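Local coordinates for invasion-associated protein (Mycobacterium tuberculosis, PDB 4LJ1), which probably binds peptidoglycan in the mycobacterial cell wall through a non-catalytic NlpC/p60 domain, at residues K62-S66 against S67-Y71. Numbering follows the deposited sequence. Where two conformers were deposited one is given.
Sequences KLPRS and SGQMY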
ATOM      1  N   LYS A  62      10.031   7.654   2.374  1.00 12.61           N
ATOM      2  CA  LYS A  62      10.477   6.361   2.824  1.00 14.27           C
ATOM      3  C   LYS A  62       9.606   5.880   3.962  1.00 14.17           C
ATOM      4  O   LYS A  62       9.883   6.182   5.120  1.00 17.16           O
ATOM      5  CB  LYS A  62      11.921   6.465   3.287  1.00 18.15           C
ATOM      6  CG  LYS A  62      12.537   5.143   3.630  1.00 17.27           C
ATOM      7  CD  LYS A  62      13.904   5.424   4.196  1.00 19.93           C
ATOM      8  CE  LYS A  62      14.681   4.174   4.467  1.00 23.02           C
ATOM      9  NZ  LYS A  62      15.866   4.657   5.205  1.00 20.88           N
ATOM     10  N   LEU A  63       8.590   5.088   3.648  1.00 13.10           N
ATOM     11  CA  LEU A  63       7.632   4.647   4.655  0.70 11.93           C
ATOM     12  C   LEU A  63       8.214   3.553   5.546  1.00 13.85           C
ATOM     13  O   LEU A  63       9.071   2.791   5.108  1.00 14.47           O
ATOM     14  CB  LEU A  63       6.374   4.100   3.968  0.70 11.96           C
ATOM     15  CG  LEU A  63       5.335   5.103   3.464  0.70 15.46           C
ATOM     16  CD1 LEU A  63       5.959   6.292   2.763  0.70 16.91           C
ATOM     17  CD2 LEU A  63       4.302   4.444   2.560  0.70 16.22           C
ATOM     18  N   PRO A  64       7.728   3.453   6.792  1.00 12.87           N
ATOM     19  CA  PRO A  64       8.164   2.323   7.613  1.00 14.18           C
ATOM     20  C   PRO A  64       7.661   1.015   7.023  1.00 12.01           C
ATOM     21  O   PRO A  64       6.692   1.008   6.296  1.00 13.72           O
ATOM     22  CB  PRO A  64       7.514   2.589   8.973  1.00 14.55           C
ATOM     23  CG  PRO A  64       6.351   3.463   8.676  1.00 14.94           C
ATOM     24  CD  PRO A  64       6.655   4.235   7.428  1.00 12.96           C
ATOM     25  N   ARG A  65       8.308  -0.089   7.347  1.00 11.68           N
ATOM     26  CA  ARG A  65       7.963  -1.356   6.718  1.00 11.08           C
ATOM     27  C   ARG A  65       6.661  -1.969   7.234  1.00 11.76           C
ATOM     28  O   ARG A  65       5.837  -2.435   6.444  1.00 13.89           O
ATOM     29  CB  ARG A  65       9.097  -2.356   6.888  1.00 12.49           C
ATOM     30  CG  ARG A  65       8.896  -3.620   6.080  1.00 12.34           C
ATOM     31  CD  ARG A  65       9.115  -3.356   4.620  1.00 12.91           C
ATOM     32  NE  ARG A  65       8.865  -4.550   3.815  1.00 13.08           N
ATOM     33  CZ  ARG A  65       9.457  -4.798   2.652  1.00 11.48           C
ATOM     34  NH1 ARG A  65      10.269  -3.909   2.095  1.00 12.85           N
ATOM     35  NH2 ARG A  65       9.209  -5.922   2.015  1.00  9.15           N
ATOM     36  N   SER A  66       6.464  -2.043   8.525  1.00 12.59           N
ATOM     37  CA  SER A  66       5.288  -2.780   8.930  1.00 14.84           C
ATOM     38  C   SER A  66       3.993  -1.993   8.689  1.00 12.88           C
ATOM     39  O   SER A  66       3.941  -0.769   8.871  1.00 12.98           O
ATOM     40  CB  SER A  66       5.390  -3.272  10.342  1.00 18.72           C
ATOM     41  OG  SER A  66       4.940  -2.336  11.244  1.00 23.11           O
ATOM     42  N   SER A  67       2.954  -2.703   8.249  1.00 11.42           N
ATOM     43  CA  SER A  67       1.672  -2.038   8.030  1.00 10.53           C
ATOM     44  C   SER A  67       1.160  -1.381   9.306  1.00  9.68           C
ATOM     45  O   SER A  67       0.604  -0.293   9.252  1.00  9.03           O
ATOM     46  CB  SER A  67       0.652  -3.008   7.424  1.00 10.18           C
ATOM     47  OG  SER A  67       0.367  -4.099   8.274  1.00 11.22           O
ATOM     48  N   GLY A  68       1.367  -2.029  10.449  1.00 10.98           N
ATOM     49  CA  GLY A  68       0.920  -1.444  11.706  1.00 11.51           C
ATOM     50  C   GLY A  68       1.614  -0.133  12.012  1.00 10.58           C
ATOM     51  O   GLY A  68       1.010   0.783  12.562  1.00 11.38           O
ATOM     52  N   GLN A  69       2.883  -0.024  11.644  1.00 11.32           N
ATOM     53  CA  GLN A  69       3.603   1.222  11.906  1.00 12.32           C
ATOM     54  C   GLN A  69       3.162   2.318  10.918  1.00 11.88           C
ATOM     55  O   GLN A  69       2.986   3.477  11.304  1.00 13.27           O
ATOM     56  CB  GLN A  69       5.109   1.016  11.864  1.00 13.07           C
ATOM     57  CG  GLN A  69       5.885   2.255  12.311  1.00 14.23           C
ATOM     58  CD  GLN A  69       5.717   2.658  13.772  1.00 17.61           C
ATOM     59  OE1 GLN A  69       5.293   1.866  14.622  1.00 19.64           O
ATOM     60  NE2 GLN A  69       6.064   3.913  14.070  1.00 17.48           N
ATOM     61  N   MET A  70       2.980   1.963   9.655  1.00 10.35           N
ATOM     62  CA  MET A  70       2.412   2.897   8.696  1.00 10.81           C
ATOM     63  C   MET A  70       1.074   3.456   9.192  1.00 10.94           C
ATOM     64  O   MET A  70       0.808   4.657   9.114  1.00 12.90           O
ATOM     65  CB  MET A  70       2.142   2.211   7.357  1.00 10.70           C
ATOM     66  CG  MET A  70       3.369   1.745   6.563  1.00 11.47           C
ATOM     67  SD  MET A  70       2.790   0.928   5.045  1.00 12.47           S
ATOM     68  CE  MET A  70       4.327   0.298   4.388  1.00 13.78           C
ATOM     69  N   TYR A  71       0.233   2.584   9.711  1.00  9.79           N
ATOM     70  CA  TYR A  71      -1.076   3.001  10.225  1.00  9.50           C
ATOM     71  C   TYR A  71      -0.973   3.924  11.457  1.00 10.74           C
ATOM     72  O   TYR A  71      -1.629   4.961  11.534  1.00 11.36           O
ATOM     73  CB  TYR A  71      -1.929   1.784  10.593  1.00  9.36           C
ATOM     74  CG  TYR A  71      -3.335   2.137  10.997  1.00  8.60           C
ATOM     75  CD1 TYR A  71      -4.275   2.454  10.032  1.00  8.61           C
ATOM     76  CD2 TYR A  71      -3.729   2.169  12.346  1.00 10.01           C
ATOM     77  CE1 TYR A  71      -5.579   2.756  10.369  1.00  9.93           C
ATOM     78  CE2 TYR A  71      -5.032   2.480  12.686  1.00 11.19           C
ATOM     79  CZ  TYR A  71      -5.949   2.779  11.685  1.00 10.90           C
ATOM     80  OH  TYR A  71      -7.248   3.088  11.986  1.00 15.04           O
TER
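With chi1 at 87°, the side chain of Ser-66 swings its OG between the backbone N and the carbonyl carbon, within 3.1 Å of Gln-69 N, whose hydrogen it accepts. Met-70 turns CG to lie anti to its carbonyl carbon (chi1 -67°) and then runs straight, which carries the methyl CE to 3.1 Å from Pro-64 O. Ser-66 is thus the N-cap of helix 67-73: its short hydroxyl reaches an amide of the first turn, while its own carbonyl O takes Met-70 N at 3.0 Å in a nearly straight bond and Gln-69 N only weakly. Pro-64, rigid and without an N-H, lays CG 4.0 Å from Met-70 CG. Its CB meets Gln-69 CG at 3.7 Å, the ring and the glutamine chain crossing at about a right angle; that chain is bent at chi2, and its amide ends farther from the loop. Leu-63 and the unbranched, flexible Met-70 also pack on Ile-52 of helix 48-57, while Arg-65, whose CB points away from the helix, is held by Gly-28 O and a salt bridge to Asp-47. Polar capping and apolar contact therefore probably steady the helix start together, at a price: Pro-64 O, buried against the thioether chain, finds no hydrogen-bond partner.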